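Local coordinates for acyl-[acyl-carrier-protein]--UDP-N-acetylglucosamine O-acyltransferase (Leptospira interrogans, PDB 3HSQ) that probably transfers an acyl chain from acyl carrier protein to a UDP-N-acetylglucosamine-type sugar nucleotide, an early step in making the lipid A of the outer membrane, at residues Gly48-Lys53 with Leu77-Ile82; Asn128-Gly133 with Ala146-Leu151. One frame throughout, in Å; residues are numbered along the deposited sequence.

Interaction 1 of 2, residues Gly48-Lys53 with Leu77-Ile82; sequences GSEIGK and LTKTVI
Strands 49-51 and 80-82 pair in parallel on one wall of the chain's solenoid, their axes 4.8 Å apart and 6° from parallel. The hydrogen bonds alternate: Thr-80 N gives to Gly-48 O, Glu-50 N to Thr-80 O (2.8 Å), Ile-82 N to Glu-50 O (2.8 Å, 176° at the hydrogen), and Gly-52 N closes the row on Ile-82 O along a more bent path. Gly-48 CA lies 3.6 Å from Thr-78 O, and its positive phi of 102° is a conformation that favours glycine. This is the stacking of successive coils in a left-handed parallel beta-helix, the fold of the hexapeptide acyltransferases, with strand 32-33 on the other edge of 49-51. Ser-49, Thr-80, Ile-51 and Ile-82 share the inner face; Ile-51 CG1 lies 4.2 Å from Ile-82 CD1, the two side chains abreast and pointing the same way, and Ile-63 packs on Ile-82. On the outer face Glu-50 and Lys-79 form a salt bridge. Both side chains are extended beyond CG, and Lys-79 NZ reaches Glu-50 OE2 at 3.0 Å from above the carboxylate plane. A water donates to Glu-50 OE1, at 2.9 Å, and makes a weak link to the same ammonium.

Interaction 2 of 2, residues Asn128-Gly133 with Ala146-Leu151; sequences NILTHG and AFISGL
From Asn-128 to His-132 and from Ala-146 to Gly-150 the backbones run alongside each other in the same direction, 9° apart, with Ile-129 facing Phe-147 and Leu-130 facing Ile-148 in parallel bridges. Ile-129 N donates to Ala-146 O at 3.0 Å, Ile-148 N to Ile-129 O at 2.8 Å and Thr-131 N to Ile-148 O at 2.9 Å, so the three bonds pass back and forth between the segments. Ahead of them a side chain takes over the backbone's part: Asn-128 OD1 accepts from Ala-146 N at 2.8 Å, the donor tilted 26° from the amide plane. Asn-128 CG lies beside its own backbone N (chi1 -59°), which carries the amide across to the next coil, where its ND2 gives a further bond to Gly-143 O. These are equivalent positions of adjacent coils in a left-handed parallel beta-helix built on hexapeptide repeats. Leu-130 and Ile-148 point into its interior side by side, Leu-130 CD2 3.9 Å from Ile-148 CG1, and Leu-142 touches both. On the outer face the Phe-147 ring, its CG anti to the backbone N, leans back over the preceding coil. Ile-129 CB approaches the ring obliquely, 4.1 Å from Phe-147 CD1, and its CD1 is as close to the same atom. The Thr-131 and Phe-147 side chains cross at about a right angle, with Thr-131 CG2 3.4 Å from Phe-147 CZ and oblique to the ring. The hydroxyl of Thr-131 turns to the backbone instead, where OG1 takes a weak, bent bond from Gly-150 N. Beyond it a water spans Gly-133 O and Leu-151 N. His-132 stacks its ring on His-117 of the second subunit, and Leu-151 meets Leu-151 of both other subunits.

Overall arrangement
Interactions 1 and 2 lie in series along the chain and on different walls of the same beta-helix: interaction 1 belongs to the sheet that includes strands 32-33 and 104-106, interaction 2 to the one that includes strands 111-112 and 165-166. Their centres are 22 Å apart and their nearest atoms about 11 Å, without touching. Both join a coil to the next, but 23 residues, none helical, separate the segments of interaction 1 against 12 in interaction 2, and the longer connection includes a loop beyond the regular coil. No other chain of the trimer touches interaction 1, whereas interaction 2 reaches both other subunits; in LpxA relatives, the active sites lie between subunits.

Interaction 1 of 2, residues Gly48-Lys53 with Leu77-Ile82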
loop_
_atom_site.group_PDB
_atom_site.type_symbol
_atom_site.label_atom_id
_atom_site.label_comp_id
_atom_site.label_asym_id
_atom_site.label_seq_id
_atom_site.Cartn_x
_atom_site.Cartn_y
_atom_site.Cartn_z
ATOM N N GLY A 48 2.632 26.462 2.208
ATOM C CA GLY A 48 1.254 26.441 2.678
ATOM C C GLY A 48 1.095 25.625 3.946
ATOM O O GLY A 48 -0.002 25.510 4.468
ATOM N N SER A 49 2.189 25.043 4.433
ATOM C CA SER A 49 2.117 24.186 5.611
ATOM C C SER A 49 2.192 25.027 6.878
ATOM O O SER A 49 3.103 25.843 7.041
ATOM C CB SER A 49 3.205 23.108 5.604
ATOM O OG SER A 49 3.081 22.251 4.479
ATOM N N GLU A 50 1.225 24.817 7.762
ATOM C CA GLU A 50 1.149 25.527 9.026
ATOM C C GLU A 50 1.058 24.504 10.158
ATOM O O GLU A 50 0.003 23.909 10.405
ATOM C CB GLU A 50 -0.037 26.499 9.037
ATOM C CG GLU A 50 -0.066 27.457 7.845
ATOM C CD GLU A 50 -0.998 28.639 8.039
ATOM O OE1 GLU A 50 -2.078 28.477 8.668
ATOM O OE2 GLU A 50 -0.642 29.740 7.550
ATOM N N ILE A 51 2.188 24.327 10.835
ATOM C CA ILE A 51 2.422 23.222 11.751
ATOM C C ILE A 51 2.572 23.728 13.179
ATOM O O ILE A 51 3.314 24.676 13.439
ATOM C CB ILE A 51 3.672 22.415 11.305
ATOM C CG1 ILE A 51 3.421 21.771 9.925
ATOM C CG2 ILE A 51 4.058 21.353 12.334
ATOM C CD1 ILE A 51 4.679 21.405 9.154
ATOM N N GLY A 52 1.862 23.086 14.099
ATOM C CA GLY A 52 1.889 23.457 15.500
ATOM C C GLY A 52 3.075 22.928 16.284
ATOM O O GLY A 52 4.189 22.765 15.759
ATOM N N LYS A 53 2.815 22.654 17.554
ATOM C CA LYS A 53 3.861 22.386 18.523
ATOM C C LYS A 53 4.048 20.904 18.765
ATOM O O LYS A 53 3.091 20.132 18.719
ATOM C CB LYS A 53 3.536 23.073 19.855
ATOM C CG LYS A 53 3.379 24.599 19.772
ATOM C CD LYS A 53 3.228 25.225 21.154
ATOM C CE LYS A 53 1.819 25.029 21.724
ATOM N NZ LYS A 53 1.568 25.852 22.973
ATOM N N LEU A 77 -2.117 29.350 -3.724
ATOM C CA LEU A 77 -1.561 29.129 -2.394
ATOM C C LEU A 77 -2.631 28.497 -1.502
ATOM O O LEU A 77 -3.423 29.188 -0.852
ATOM C CB LEU A 77 -1.006 30.429 -1.783
ATOM C CG LEU A 77 -0.398 30.408 -0.363
ATOM C CD1 LEU A 77 0.696 29.337 -0.168
ATOM C CD2 LEU A 77 0.147 31.787 0.007
ATOM N N THR A 78 -2.661 27.170 -1.502
ATOM C CA THR A 78 -3.577 26.423 -0.653
ATOM C C THR A 78 -2.781 25.837 0.508
ATOM O O THR A 78 -1.545 25.844 0.490
ATOM C CB THR A 78 -4.338 25.333 -1.435
ATOM O OG1 THR A 78 -3.409 24.358 -1.914
ATOM C CG2 THR A 78 -5.107 25.938 -2.619
ATOM N N LYS A 79 -3.480 25.350 1.524
ATOM C CA LYS A 79 -2.834 25.125 2.812
ATOM C C LYS A 79 -3.014 23.730 3.419
ATOM O O LYS A 79 -3.921 22.973 3.062
ATOM C CB LYS A 79 -3.247 26.219 3.814
ATOM C CG LYS A 79 -2.803 27.629 3.391
ATOM C CD LYS A 79 -2.673 28.581 4.563
ATOM C CE LYS A 79 -2.331 30.005 4.077
ATOM N NZ LYS A 79 -2.004 30.942 5.203
ATOM N N THR A 80 -2.100 23.421 4.331
ATOM C CA THR A 80 -2.150 22.241 5.155
ATOM C C THR A 80 -1.985 22.720 6.585
ATOM O O THR A 80 -0.951 23.278 6.943
ATOM C CB THR A 80 -1.010 21.281 4.794
ATOM O OG1 THR A 80 -1.089 20.974 3.400
ATOM C CG2 THR A 80 -1.080 19.996 5.613
ATOM N N VAL A 81 -3.020 22.505 7.386
ATOM C CA VAL A 81 -3.051 22.964 8.775
ATOM C C VAL A 81 -2.904 21.766 9.693
ATOM O O VAL A 81 -3.732 20.849 9.679
ATOM C CB VAL A 81 -4.352 23.759 9.100
ATOM C CG1 VAL A 81 -4.372 24.224 10.565
ATOM C CG2 VAL A 81 -4.492 24.967 8.160
ATOM N N ILE A 82 -1.832 21.781 10.473
ATOM C CA ILE A 82 -1.531 20.712 11.406
ATOM C C ILE A 82 -1.400 21.291 12.807
ATOM O O ILE A 82 -0.681 22.273 13.000
ATOM C CB ILE A 82 -0.233 19.963 10.992
ATOM C CG1 ILE A 82 -0.453 19.216 9.666
ATOM C CG2 ILE A 82 0.236 19.009 12.098
ATOM C CD1 ILE A 82 0.816 18.660 9.041
HETATM O O HOH W 1 -4.315 29.913 7.529
#

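Interaction 2 of 2, residues Asn128-Gly133 with Ala146-Leu151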
loop_
_atom_site.group_PDB
_atom_site.type_symbol
_atom_site.label_atom_id
_atom_site.label_comp_id
_atom_site.label_asym_id
_atom_site.label_seq_id
_atom_site.Cartn_x
_atom_site.Cartn_y
_atom_site.Cartn_z
ATOM N N ASN A 128 -6.726 10.590 16.291
ATOM C CA ASN A 128 -7.032 9.558 15.300
ATOM C C ASN A 128 -5.759 8.781 14.957
ATOM O O ASN A 128 -4.648 9.298 15.126
ATOM C CB ASN A 128 -7.638 10.181 14.034
ATOM C CG ASN A 128 -8.920 10.956 14.310
ATOM O OD1 ASN A 128 -9.970 10.376 14.563
ATOM N ND2 ASN A 128 -8.835 12.274 14.233
ATOM N N ILE A 129 -5.931 7.551 14.476
ATOM C CA ILE A 129 -4.823 6.708 14.010
ATOM C C ILE A 129 -5.133 6.176 12.611
ATOM O O ILE A 129 -6.229 5.645 12.372
ATOM C CB ILE A 129 -4.569 5.475 14.958
ATOM C CG1 ILE A 129 -4.235 5.929 16.385
ATOM C CG2 ILE A 129 -3.439 4.578 14.416
ATOM C CD1 ILE A 129 -4.456 4.863 17.431
ATOM N N LEU A 130 -4.178 6.341 11.696
ATOM C CA LEU A 130 -4.188 5.628 10.416
ATOM C C LEU A 130 -3.025 4.660 10.451
ATOM O O LEU A 130 -1.864 5.070 10.639
ATOM C CB LEU A 130 -4.042 6.564 9.196
ATOM C CG LEU A 130 -4.754 7.910 8.946
ATOM C CD1 LEU A 130 -4.848 8.168 7.428
ATOM C CD2 LEU A 130 -6.102 8.076 9.604
ATOM N N THR A 131 -3.330 3.374 10.298
ATOM C CA THR A 131 -2.304 2.345 10.421
ATOM C C THR A 131 -1.437 2.280 9.162
ATOM O O THR A 131 -1.569 3.117 8.261
ATOM C CB THR A 131 -2.877 0.954 10.813
ATOM O OG1 THR A 131 -3.734 0.455 9.784
ATOM C CG2 THR A 131 -3.671 1.049 12.110
ATOM N N HIS A 132 -0.548 1.292 9.113
ATOM C CA HIS A 132 0.448 1.231 8.067
ATOM C C HIS A 132 -0.171 1.121 6.685
ATOM O O HIS A 132 -1.002 0.248 6.446
ATOM C CB HIS A 132 1.435 0.086 8.308
ATOM C CG HIS A 132 2.776 0.366 7.732
ATOM N ND1 HIS A 132 3.086 0.105 6.415
ATOM C CD2 HIS A 132 3.863 0.964 8.265
ATOM C CE1 HIS A 132 4.318 0.508 6.172
ATOM N NE2 HIS A 132 4.817 1.017 7.282
ATOM N N GLY A 133 0.221 2.024 5.788
ATOM C CA GLY A 133 -0.302 2.024 4.408
ATOM C C GLY A 133 -1.756 2.465 4.262
ATOM O O GLY A 133 -2.338 2.334 3.174
ATOM N N ALA A 146 -10.832 8.161 16.062
ATOM C CA ALA A 146 -11.214 7.217 15.018
ATOM C C ALA A 146 -9.996 6.363 14.644
ATOM O O ALA A 146 -8.856 6.776 14.850
ATOM C CB ALA A 146 -11.774 7.950 13.809
ATOM N N PHE A 147 -10.244 5.161 14.125
ATOM C CA PHE A 147 -9.177 4.216 13.795
ATOM C C PHE A 147 -9.364 3.727 12.359
ATOM O O PHE A 147 -10.367 3.080 12.032
ATOM C CB PHE A 147 -9.197 3.044 14.793
ATOM C CG PHE A 147 -8.016 2.092 14.686
ATOM C CD1 PHE A 147 -6.931 2.210 15.549
ATOM C CD2 PHE A 147 -8.016 1.045 13.758
ATOM C CE1 PHE A 147 -5.843 1.318 15.476
ATOM C CE2 PHE A 147 -6.944 0.150 13.678
ATOM C CZ PHE A 147 -5.855 0.290 14.543
ATOM N N ILE A 148 -8.397 4.046 11.503
ATOM C CA ILE A 148 -8.450 3.643 10.093
ATOM C C ILE A 148 -7.388 2.584 9.791
ATOM O O ILE A 148 -6.186 2.838 9.863
ATOM C CB ILE A 148 -8.318 4.849 9.118
ATOM C CG1 ILE A 148 -9.323 5.967 9.458
ATOM C CG2 ILE A 148 -8.450 4.395 7.644
ATOM C CD1 ILE A 148 -10.797 5.629 9.253
ATOM N N SER A 149 -7.849 1.386 9.470
ATOM C CA SER A 149 -6.949 0.281 9.145
ATOM C C SER A 149 -6.405 0.412 7.729
ATOM O O SER A 149 -6.963 1.145 6.899
ATOM C CB SER A 149 -7.659 -1.064 9.321
ATOM O OG SER A 149 -8.172 -1.200 10.641
ATOM N N GLY A 150 -5.297 -0.279 7.466
ATOM C CA GLY A 150 -4.767 -0.421 6.108
ATOM C C GLY A 150 -5.757 -1.202 5.264
ATOM O O GLY A 150 -6.663 -1.834 5.804
ATOM N N LEU A 151 -5.595 -1.148 3.942
ATOM C CA LEU A 151 -6.494 -1.834 2.993
ATOM C C LEU A 151 -7.956 -1.372 3.114
ATOM O O LEU A 151 -8.896 -2.153 2.956
ATOM C CB LEU A 151 -6.356 -3.379 3.076
ATOM C CG LEU A 151 -4.939 -3.964 3.240
ATOM C CD1 LEU A 151 -4.960 -5.451 3.519
ATOM C CD2 LEU A 151 -4.022 -3.643 2.022
HETATM O O HOH W 2 -4.319 0.767 2.125
#